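Local coordinates for protein aminotransferase AspB (Helicobacter pylori 26695, PDB 3EZS) that probably catalyses the pyridoxal 5'-phosphate-dependent transfer of amino groups between substrates, at residues 50-54 / 264-268; 63-67 / 272-277; 57-61 / 86-90. One frame throughout, in Å; residues are numbered along the deposited sequence.

Contact 1 (50-54 / 264-268); sequences HSLNI and SANAI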
ATOM      1  N   HIS A  50     -15.648  12.439   9.503  1.00 37.22           N
ATOM      2  CA  HIS A  50     -16.825  11.576   9.587  1.00 38.23           C
ATOM      3  C   HIS A  50     -16.784  10.388   8.615  1.00 35.62           C
ATOM      4  O   HIS A  50     -17.385   9.357   8.887  1.00 33.51           O
ATOM      5  CB  HIS A  50     -18.111  12.392   9.334  1.00 39.87           C
ATOM      6  CG  HIS A  50     -18.157  13.051   7.986  1.00 45.86           C
ATOM      7  ND1 HIS A  50     -18.769  12.474   6.892  1.00 50.75           N
ATOM      8  CD2 HIS A  50     -17.661  14.237   7.556  1.00 50.05           C
ATOM      9  CE1 HIS A  50     -18.634  13.268   5.845  1.00 46.81           C
ATOM     10  NE2 HIS A  50     -17.966  14.344   6.220  1.00 51.39           N
ATOM     11  N   SER A  51     -16.070  10.512   7.500  1.00 35.05           N
ATOM     12  CA  SER A  51     -15.992   9.407   6.514  1.00 35.30           C
ATOM     13  C   SER A  51     -15.039   8.238   6.893  1.00 34.94           C
ATOM     14  O   SER A  51     -14.793   7.345   6.064  1.00 32.73           O
ATOM     15  CB  SER A  51     -15.589   9.958   5.145  1.00 34.31           C
ATOM     16  OG  SER A  51     -14.265  10.466   5.160  1.00 34.87           O
ATOM     17  N   LEU A  52     -14.495   8.264   8.116  1.00 34.38           N
ATOM     18  CA  LEU A  52     -13.591   7.216   8.614  1.00 34.03           C
ATOM     19  C   LEU A  52     -14.260   5.854   8.735  1.00 32.95           C
ATOM     20  O   LEU A  52     -13.577   4.825   8.743  1.00 33.54           O
ATOM     21  CB  LEU A  52     -12.983   7.606   9.972  1.00 33.86           C
ATOM     22  CG  LEU A  52     -11.801   8.589   9.955  1.00 35.74           C
ATOM     23  CD1 LEU A  52     -11.349   8.946  11.389  1.00 31.23           C
ATOM     24  CD2 LEU A  52     -10.638   8.037   9.140  1.00 25.75           C
ATOM     25  N   ASN A  53     -15.583   5.848   8.811  1.00 32.58           N
ATOM     26  CA  ASN A  53     -16.347   4.608   8.889  1.00 33.65           C
ATOM     27  C   ASN A  53     -16.616   3.946   7.537  1.00 33.70           C
ATOM     28  O   ASN A  53     -17.229   2.900   7.492  1.00 34.73           O
ATOM     29  CB  ASN A  53     -17.666   4.808   9.647  1.00 32.91           C
ATOM     30  CG  ASN A  53     -18.673   5.710   8.911  1.00 34.07           C
ATOM     31  OD1 ASN A  53     -18.315   6.557   8.099  1.00 32.83           O
ATOM     32  ND2 ASN A  53     -19.944   5.524   9.224  1.00 34.01           N
ATOM     33  N   ILE A  54     -16.143   4.544   6.448  1.00 36.52           N
ATOM     34  CA  ILE A  54     -16.358   4.014   5.100  1.00 35.85           C
ATOM     35  C   ILE A  54     -15.091   3.287   4.627  1.00 37.14           C
ATOM     36  O   ILE A  54     -13.987   3.826   4.720  1.00 36.19           O
ATOM     37  CB  ILE A  54     -16.700   5.158   4.104  1.00 35.64           C
ATOM     38  CG1 ILE A  54     -17.900   5.989   4.588  1.00 39.42           C
ATOM     39  CG2 ILE A  54     -16.948   4.618   2.689  1.00 32.49           C
ATOM     40  CD1 ILE A  54     -19.178   5.200   4.847  1.00 41.26           C
ATOM     41  N   SER A 264      -6.724   4.559   1.101  1.00 42.62           N
ATOM     42  CA  SER A 264      -6.585   5.712   1.972  1.00 41.49           C
ATOM     43  C   SER A 264      -7.962   6.213   2.429  1.00 39.68           C
ATOM     44  O   SER A 264      -8.935   6.103   1.696  1.00 36.95           O
ATOM     45  CB  SER A 264      -5.874   6.793   1.157  1.00 40.10           C
ATOM     46  OG  SER A 264      -5.367   7.812   1.972  1.00 53.35           O
ATOM     47  N   ALA A 265      -8.027   6.767   3.637  1.00 38.79           N
ATOM     48  CA  ALA A 265      -9.258   7.344   4.174  1.00 37.15           C
ATOM     49  C   ALA A 265      -9.903   8.352   3.213  1.00 37.02           C
ATOM     50  O   ALA A 265      -9.213   9.160   2.595  1.00 36.40           O
ATOM     51  CB  ALA A 265      -8.954   8.040   5.484  1.00 38.98           C
ATOM     52  N   ASN A 266     -11.228   8.327   3.104  1.00 36.67           N
ATOM     53  CA  ASN A 266     -11.921   9.277   2.228  1.00 37.38           C
ATOM     54  C   ASN A 266     -11.620  10.730   2.617  1.00 37.00           C
ATOM     55  O   ASN A 266     -11.622  11.634   1.771  1.00 39.45           O
ATOM     56  CB  ASN A 266     -13.433   9.001   2.204  1.00 37.15           C
ATOM     57  CG  ASN A 266     -13.791   7.727   1.431  1.00 38.56           C
ATOM     58  OD1 ASN A 266     -12.915   6.964   1.021  1.00 43.38           O
ATOM     59  ND2 ASN A 266     -15.088   7.506   1.220  1.00 35.36           N
ATOM     60  N   ALA A 267     -11.355  10.947   3.898  1.00 35.89           N
ATOM     61  CA  ALA A 267     -11.006  12.261   4.407  1.00 34.57           C
ATOM     62  C   ALA A 267      -9.647  12.681   3.866  1.00 36.39           C
ATOM     63  O   ALA A 267      -9.443  13.862   3.548  1.00 38.94           O
ATOM     64  CB  ALA A 267     -11.011  12.243   5.916  1.00 33.41           C
ATOM     65  N   ILE A 268      -8.707  11.727   3.776  1.00 35.95           N
ATOM     66  CA  ILE A 268      -7.391  12.007   3.206  1.00 35.60           C
ATOM     67  C   ILE A 268      -7.524  12.323   1.713  1.00 36.50           C
ATOM     68  O   ILE A 268      -6.857  13.231   1.193  1.00 37.71           O
ATOM     69  CB  ILE A 268      -6.405  10.821   3.393  1.00 35.86           C
ATOM     70  CG1 ILE A 268      -5.952  10.697   4.866  1.00 37.87           C
ATOM     71  CG2 ILE A 268      -5.186  10.964   2.457  1.00 31.40           C
ATOM     72  CD1 ILE A 268      -5.042  11.845   5.425  1.00 31.77           C
TER
HETATM   73  O   HOH W   1     -12.809   6.371   4.725  1.00 29.70           O
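Ser51 and Asn266 meet at the first turn of helix 266-277, where the serine hydroxymethyl group faces the backbone of the opening residues. Ser51 OG lies 3.4 Å from Asn266 CB. It comes still closer to Ala267 N, at 3.2 Å, but the angle there is too poor for a hydrogen bond, and the hydroxyl is instead bonded to His48 O, three residues earlier in the chain. A chi1 of 66° sets OG between the backbone N and the carbonyl carbon of Ser51, and in that position it can touch the helix start while keeping its bond to His48. Two further van der Waals touches flank this centre. Leu52 sends one branch, CD2, to the methyl group of Ala265, an apolar pair with 4.0 Å between CD2 and CB. The side chains of Ile54 and Asn266 cross at about a right angle, with the Ile54 CG2 methyl 3.7 Å from Asn266 ND2.

No direct hydrogen bond joins the two segments; a single water does the polar work. It donates to Ser51 O at 2.6 Å and to Ile54 O at 2.8 Å, and it accepts from Asn266 N at 3.0 Å. Ser51 O also receives Ile54 N, a bond that closes the turn and holds both carbonyls near the same water.

Farther out, Leu45 of helix 39-46 packs on Ala267. Leu52 rests on Thr37 of the second subunit and Ala265 on Gly237 of that subunit, so the contact is part of the subunit interface. Ala265 is the N-cap residue, and Asn266 N belongs to the first turn, whose amides lack acceptors within the helix. The water supplies one, which ties the start of helix 266-277 to the loop after helix 39-46 through solvent rather than through a side chain.

Contact 2 (63-67 / 272-277); sequences SLRAA and SEAAWL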
ATOM      1  N   SER A  63     -14.205  11.702  -7.495  1.00 40.55           N
ATOM      2  CA  SER A  63     -13.920  13.120  -7.385  1.00 40.23           C
ATOM      3  C   SER A  63     -12.415  13.373  -7.363  1.00 38.17           C
ATOM      4  O   SER A  63     -11.955  14.330  -7.925  1.00 39.96           O
ATOM      5  CB  SER A  63     -14.615  13.702  -6.153  1.00 42.84           C
ATOM      6  OG  SER A  63     -14.220  13.041  -4.963  1.00 43.03           O
ATOM      7  N   LEU A  64     -11.655  12.504  -6.725  1.00 40.41           N
ATOM      8  CA  LEU A  64     -10.187  12.631  -6.707  1.00 40.31           C
ATOM      9  C   LEU A  64      -9.589  12.385  -8.103  1.00 38.57           C
ATOM     10  O   LEU A  64      -8.753  13.153  -8.549  1.00 37.35           O
ATOM     11  CB  LEU A  64      -9.571  11.683  -5.669  1.00 41.58           C
ATOM     12  CG  LEU A  64      -8.039  11.637  -5.601  1.00 41.38           C
ATOM     13  CD1 LEU A  64      -7.429  13.022  -5.280  1.00 35.74           C
ATOM     14  CD2 LEU A  64      -7.616  10.564  -4.594  1.00 38.90           C
ATOM     15  N   ARG A  65     -10.047  11.338  -8.793  1.00 39.07           N
ATOM     16  CA  ARG A  65      -9.553  11.035 -10.149  0.50 39.37           C
ATOM     17  C   ARG A  65      -9.797  12.215 -11.089  1.00 38.52           C
ATOM     18  O   ARG A  65      -8.896  12.608 -11.855  1.00 36.65           O
ATOM     19  CB  ARG A  65     -10.188   9.748 -10.692  0.50 39.18           C
ATOM     20  CG  ARG A  65      -9.636   8.487 -10.017  0.50 41.74           C
ATOM     21  CD  ARG A  65     -10.507   7.249 -10.204  0.50 43.44           C
ATOM     22  NE  ARG A  65     -10.507   6.686 -11.555  0.50 45.69           N
ATOM     23  CZ  ARG A  65     -11.389   6.966 -12.512  0.50 53.24           C
ATOM     24  NH1 ARG A  65     -12.370   7.839 -12.316  0.50 56.32           N
ATOM     25  NH2 ARG A  65     -11.283   6.367 -13.693  0.50 55.39           N
ATOM     26  N   ALA A  66     -11.004  12.785 -11.023  1.00 36.87           N
ATOM     27  CA  ALA A  66     -11.359  13.965 -11.823  1.00 36.68           C
ATOM     28  C   ALA A  66     -10.464  15.166 -11.488  1.00 36.86           C
ATOM     29  O   ALA A  66     -10.019  15.863 -12.386  1.00 37.85           O
ATOM     30  CB  ALA A  66     -12.845  14.322 -11.632  1.00 34.75           C
ATOM     31  N   ALA A  67     -10.194  15.407 -10.202  1.00 38.86           N
ATOM     32  CA  ALA A  67      -9.288  16.501  -9.804  1.00 39.47           C
ATOM     33  C   ALA A  67      -7.886  16.258 -10.357  1.00 40.80           C
ATOM     34  O   ALA A  67      -7.199  17.204 -10.766  1.00 43.28           O
ATOM     35  CB  ALA A  67      -9.228  16.652  -8.284  1.00 39.17           C
ATOM     36  N   SER A 272      -6.524  15.579  -0.461  1.00 39.24           N
ATOM     37  CA  SER A 272      -5.734  15.388  -1.689  1.00 39.51           C
ATOM     38  C   SER A 272      -6.429  16.076  -2.842  1.00 38.47           C
ATOM     39  O   SER A 272      -5.787  16.734  -3.645  1.00 40.05           O
ATOM     40  CB  SER A 272      -5.609  13.918  -2.047  1.00 39.70           C
ATOM     41  OG  SER A 272      -4.830  13.252  -1.089  1.00 43.04           O
ATOM     42  N   GLU A 273      -7.746  15.926  -2.914  1.00 38.95           N
ATOM     43  CA  GLU A 273      -8.534  16.546  -3.984  1.00 39.89           C
ATOM     44  C   GLU A 273      -8.427  18.075  -3.942  1.00 39.57           C
ATOM     45  O   GLU A 273      -8.278  18.713  -4.977  1.00 39.64           O
ATOM     46  CB  GLU A 273      -9.992  16.130  -3.856  1.00 38.31           C
ATOM     47  CG  GLU A 273     -10.895  16.673  -4.949  1.00 41.54           C
ATOM     48  CD  GLU A 273     -12.361  16.457  -4.647  1.00 42.70           C
ATOM     49  OE1 GLU A 273     -12.678  15.572  -3.833  1.00 48.44           O
ATOM     50  OE2 GLU A 273     -13.200  17.174  -5.233  1.00 46.83           O
ATOM     51  N   ALA A 274      -8.523  18.652  -2.743  1.00 37.03           N
ATOM     52  CA  ALA A 274      -8.402  20.094  -2.587  1.00 37.66           C
ATOM     53  C   ALA A 274      -7.024  20.546  -3.084  1.00 39.17           C
ATOM     54  O   ALA A 274      -6.923  21.553  -3.773  1.00 43.15           O
ATOM     55  CB  ALA A 274      -8.646  20.507  -1.123  1.00 34.41           C
ATOM     56  N   ALA A 275      -5.977  19.777  -2.771  1.00 39.46           N
ATOM     57  CA  ALA A 275      -4.605  20.076  -3.215  1.00 38.53           C
ATOM     58  C   ALA A 275      -4.474  20.045  -4.732  1.00 38.49           C
ATOM     59  O   ALA A 275      -3.930  20.977  -5.328  1.00 37.01           O
ATOM     60  CB  ALA A 275      -3.571  19.102  -2.562  1.00 36.16           C
ATOM     61  N   TRP A 276      -5.002  18.998  -5.366  1.00 40.93           N
ATOM     62  CA  TRP A 276      -4.882  18.872  -6.827  1.00 40.52           C
ATOM     63  C   TRP A 276      -5.677  19.916  -7.601  1.00 39.95           C
ATOM     64  O   TRP A 276      -5.322  20.217  -8.722  1.00 40.46           O
ATOM     65  CB  TRP A 276      -5.272  17.474  -7.325  1.00 40.20           C
ATOM     66  CG  TRP A 276      -4.289  16.347  -7.020  1.00 38.56           C
ATOM     67  CD1 TRP A 276      -4.475  15.317  -6.151  1.00 34.94           C
ATOM     68  CD2 TRP A 276      -2.986  16.142  -7.609  1.00 34.46           C
ATOM     69  NE1 TRP A 276      -3.376  14.482  -6.163  1.00 36.67           N
ATOM     70  CE2 TRP A 276      -2.447  14.971  -7.036  1.00 38.20           C
ATOM     71  CE3 TRP A 276      -2.217  16.848  -8.545  1.00 39.37           C
ATOM     72  CZ2 TRP A 276      -1.183  14.465  -7.393  1.00 39.13           C
ATOM     73  CZ3 TRP A 276      -0.940  16.348  -8.885  1.00 37.68           C
ATOM     74  CH2 TRP A 276      -0.461  15.156  -8.324  1.00 34.67           C
ATOM     75  N   LEU A 277      -6.766  20.417  -7.022  1.00 40.02           N
ATOM     76  CA  LEU A 277      -7.598  21.431  -7.653  1.00 39.76           C
ATOM     77  C   LEU A 277      -6.964  22.839  -7.675  1.00 40.69           C
ATOM     78  O   LEU A 277      -7.351  23.676  -8.487  1.00 38.52           O
ATOM     79  CB  LEU A 277      -8.941  21.537  -6.924  1.00 38.66           C
ATOM     80  CG  LEU A 277     -10.007  20.449  -7.025  1.00 39.65           C
ATOM     81  CD1 LEU A 277     -11.027  20.517  -5.859  1.00 36.16           C
ATOM     82  CD2 LEU A 277     -10.725  20.511  -8.386  1.00 36.77           C
TER
HETATM   83  O   HOH W   2     -12.946  16.811  -8.418  1.00 45.11           O
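Helices 62-76 and 266-277 run side by side in nearly the same direction, their local axes 8.9 Å apart and inclined at 19°, with Leu64 opposite Glu273 and Ala67 opposite Leu277. Ala67 sits in the middle of the interface, where its small methyl group lets the helices come near. Its CB touches Glu273 CG at 3.7 Å and also meets Leu277, whose CG is 4.1 Å away. The CB of Trp276 packs against this methyl too, 4.2 Å from Ala67 CB.

Leu64 reaches over with one branch. With CG anti to the backbone N (chi1 176°), CD1 is carried to the neighbouring helix, where it lies 3.8 Å from Ser272 CB and approaches CD1 of the Trp276 indole obliquely at the same distance. Trp276 NE1, next to the CD1 that Leu64 touches, is bonded to Ser240 OG, which helps fix the rotation of the indole, and Phe71 and Phe242 also meet the ring.

At the more open side, Glu273 stretches out, CG anti to N and the chain extended beyond it, and lays its aliphatic part along Ala67 before the carboxylate reaches Ser63. Ser63 OG donates to Glu273 OE1 over 3.2 Å, coming from above the carboxylate, 55° out of its plane. A water donates to both Ser63 O and Glu273 OE2, a second link between the same two residues.

The stronger partner of OE1 is Lys270, one turn earlier in the same helix, which forms a salt bridge with it. The lysine would be expected to keep the carboxylate ionised, and the long, out-of-plane serine bond is then an auxiliary grip. The pairing of the helices thus rests mainly on the apolar strip of Leu64, Ala67 and Trp276, with polar links along its partly exposed border.

Contact 3 (57-61 / 86-90); sequences KSAFE and ISTLG
A type I beta turn, Lys57 to Phe60, leads into helix 62-76 and places the Phe60 ring against the end of strand 85-88, an outermost strand of the chain's seven-stranded mixed sheet. The packing is dense on the ring side. Phe60 CD1 lies 3.5 Å from Ser87 CB, while CE1 comes within 3.3 Å of Ser87 O, the carbonyl meeting the ring obliquely. Farther along, CZ reaches the backbone of Thr88, and CD1 of Leu89 arrives at the ring edge, in its plane, 4.0 Å from CZ. Ser87 OG is hydrogen-bonded to Gln68 OE1 of helix 62-76. Leu89 also packs on Leu89 of the second subunit, which brings this end of the contact to the dimer interface.

The backbone of the turn stands off from the strand, and two waters bridge the gap in place of direct hydrogen bonds. One donates to both Ser58 O and Ser87 O, and lies at the ring edge in plane; the other donates to Ala59 O and accepts from Ser87 N, 2.9 Å away. Together they occupy both backbone polar groups of Ser87 on this side of the strand.

Beyond the strand the chain bends at Leu89, the centre of an inverse gamma turn, and Thr88 OG1 donates to Gly90 O at 2.7 Å, tilted 34° from the carbonyl plane.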
ATOM      1  N   LYS A  57     -12.299   2.717  -1.465  1.00 43.98           N
ATOM      2  CA  LYS A  57     -12.231   1.960  -2.722  1.00 44.12           C
ATOM      3  C   LYS A  57     -10.787   1.882  -3.234  1.00 41.75           C
ATOM      4  O   LYS A  57     -10.038   2.866  -3.141  1.00 38.92           O
ATOM      5  CB  LYS A  57     -13.069   2.662  -3.804  1.00 46.63           C
ATOM      6  CG  LYS A  57     -14.542   3.008  -3.474  1.00 49.79           C
ATOM      7  CD  LYS A  57     -15.160   3.899  -4.607  1.00 48.46           C
ATOM      8  CE  LYS A  57     -16.610   4.343  -4.325  1.00 55.45           C
ATOM      9  N   SER A  58     -10.407   0.753  -3.834  1.00 39.73           N
ATOM     10  CA  SER A  58      -9.049   0.611  -4.367  1.00 42.54           C
ATOM     11  C   SER A  58      -8.767   1.602  -5.505  1.00 42.43           C
ATOM     12  O   SER A  58      -7.621   2.017  -5.695  1.00 42.19           O
ATOM     13  CB  SER A  58      -8.751  -0.823  -4.802  1.00 43.37           C
ATOM     14  OG  SER A  58      -9.570  -1.235  -5.866  1.00 45.27           O
ATOM     15  N   ALA A  59      -9.826   1.982  -6.234  1.00 42.41           N
ATOM     16  CA  ALA A  59      -9.750   2.953  -7.330  1.00 40.74           C
ATOM     17  C   ALA A  59      -9.740   4.405  -6.844  1.00 40.85           C
ATOM     18  O   ALA A  59      -9.546   5.321  -7.651  1.00 41.05           O
ATOM     19  CB  ALA A  59     -10.922   2.755  -8.271  1.00 36.51           C
ATOM     20  N   PHE A  60      -9.953   4.616  -5.542  1.00 41.51           N
ATOM     21  CA  PHE A  60     -10.080   5.948  -4.948  1.00 39.49           C
ATOM     22  C   PHE A  60     -11.369   6.591  -5.473  1.00 39.54           C
ATOM     23  O   PHE A  60     -11.960   6.123  -6.433  1.00 38.37           O
ATOM     24  CB  PHE A  60      -8.863   6.843  -5.227  1.00 38.52           C
ATOM     25  CG  PHE A  60      -7.584   6.364  -4.591  1.00 40.20           C
ATOM     26  CD1 PHE A  60      -6.857   5.340  -5.149  1.00 39.91           C
ATOM     27  CD2 PHE A  60      -7.095   6.973  -3.448  1.00 40.11           C
ATOM     28  CE1 PHE A  60      -5.678   4.912  -4.584  1.00 42.21           C
ATOM     29  CE2 PHE A  60      -5.913   6.542  -2.867  1.00 43.99           C
ATOM     30  CZ  PHE A  60      -5.199   5.516  -3.442  1.00 38.51           C
ATOM     31  N   GLU A  61     -11.789   7.672  -4.837  1.00 39.57           N
ATOM     32  CA  GLU A  61     -13.024   8.342  -5.191  1.00 39.88           C
ATOM     33  C   GLU A  61     -12.974   8.981  -6.569  1.00 40.18           C
ATOM     34  O   GLU A  61     -11.952   9.518  -6.974  1.00 38.48           O
ATOM     35  CB  GLU A  61     -13.361   9.403  -4.130  1.00 40.62           C
ATOM     36  CG  GLU A  61     -13.735   8.813  -2.770  1.00 40.20           C
ATOM     37  CD  GLU A  61     -14.946   7.896  -2.877  1.00 42.95           C
ATOM     38  OE1 GLU A  61     -16.020   8.392  -3.272  1.00 51.64           O
ATOM     39  OE2 GLU A  61     -14.828   6.687  -2.571  1.00 40.83           O
ATOM     40  N   ILE A  86      -5.016   6.400 -13.378  1.00 40.50           N
ATOM     41  CA  ILE A  86      -5.326   5.625 -12.178  1.00 40.48           C
ATOM     42  C   ILE A  86      -4.751   6.362 -10.968  1.00 40.58           C
ATOM     43  O   ILE A  86      -3.605   6.796 -11.014  1.00 40.38           O
ATOM     44  CB  ILE A  86      -4.777   4.162 -12.259  1.00 41.72           C
ATOM     45  CG1 ILE A  86      -5.664   3.298 -13.180  1.00 41.16           C
ATOM     46  CG2 ILE A  86      -4.731   3.494 -10.870  1.00 39.13           C
ATOM     47  CD1 ILE A  86      -5.287   1.835 -13.217  1.00 38.93           C
ATOM     48  N   SER A  87      -5.562   6.517  -9.912  1.00 40.49           N
ATOM     49  CA  SER A  87      -5.154   7.166  -8.656  0.50 39.11           C
ATOM     50  C   SER A  87      -4.349   6.169  -7.833  1.00 39.32           C
ATOM     51  O   SER A  87      -4.752   4.994  -7.715  1.00 39.84           O
ATOM     52  CB  SER A  87      -6.378   7.592  -7.829  0.50 38.54           C
ATOM     53  OG  SER A  87      -7.132   8.628  -8.444  0.50 37.52           O
ATOM     54  N   THR A  88      -3.237   6.620  -7.249  1.00 39.44           N
ATOM     55  CA  THR A  88      -2.356   5.743  -6.468  1.00 38.68           C
ATOM     56  C   THR A  88      -1.965   6.346  -5.103  1.00 39.62           C
ATOM     57  O   THR A  88      -2.191   7.524  -4.839  1.00 36.56           O
ATOM     58  CB  THR A  88      -1.077   5.414  -7.280  1.00 37.95           C
ATOM     59  OG1 THR A  88      -0.262   6.586  -7.406  1.00 39.68           O
ATOM     60  CG2 THR A  88      -1.435   4.904  -8.667  1.00 36.72           C
ATOM     61  N   LEU A  89      -1.368   5.512  -4.254  1.00 39.17           N
ATOM     62  CA  LEU A  89      -0.987   5.895  -2.907  1.00 41.28           C
ATOM     63  C   LEU A  89       0.433   6.461  -2.926  1.00 42.71           C
ATOM     64  O   LEU A  89       1.342   5.908  -2.322  1.00 44.96           O
ATOM     65  CB  LEU A  89      -1.089   4.668  -1.977  1.00 42.67           C
ATOM     66  CG  LEU A  89      -1.298   4.989  -0.501  1.00 42.95           C
ATOM     67  CD1 LEU A  89      -2.715   5.586  -0.354  1.00 38.08           C
ATOM     68  CD2 LEU A  89      -1.123   3.778   0.374  1.00 35.97           C
ATOM     69  N   GLY A  90       0.607   7.596  -3.594  1.00 42.38           N
ATOM     70  CA  GLY A  90       1.932   8.171  -3.806  1.00 43.88           C
ATOM     71  C   GLY A  90       2.548   7.507  -5.029  1.00 43.99           C
ATOM     72  O   GLY A  90       1.890   6.721  -5.708  1.00 46.67           O
TER
HETATM   73  O   HOH W   3      -6.043   2.681  -7.761  1.00 33.36           O
HETATM   74  O   HOH W   4      -8.055   5.073  -9.906  1.00 32.64           O

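How the contacts relate
Contacts 1 and 2 join the chain following helix 39-46 to helix 266-277 and the residues just before it, whereas contact 3 is internal to the region between helices 39-46 and 92-102. Contact 1 uses the start of helix 266-277 and contact 2 its later part, with centres about 15 Å apart. Contact 3 is about 13 Å from contact 1 and about 11 Å from contact 2, measured between centres. Ser264 CB of contact 1 packs 3.7 Å from Leu89 CD1 of contact 3, and contacts 2 and 3 adjoin where helix 62-76 follows the turn. Gln269, between the helix portions of contacts 1 and 2, accepts from Glu61 N of contact 3.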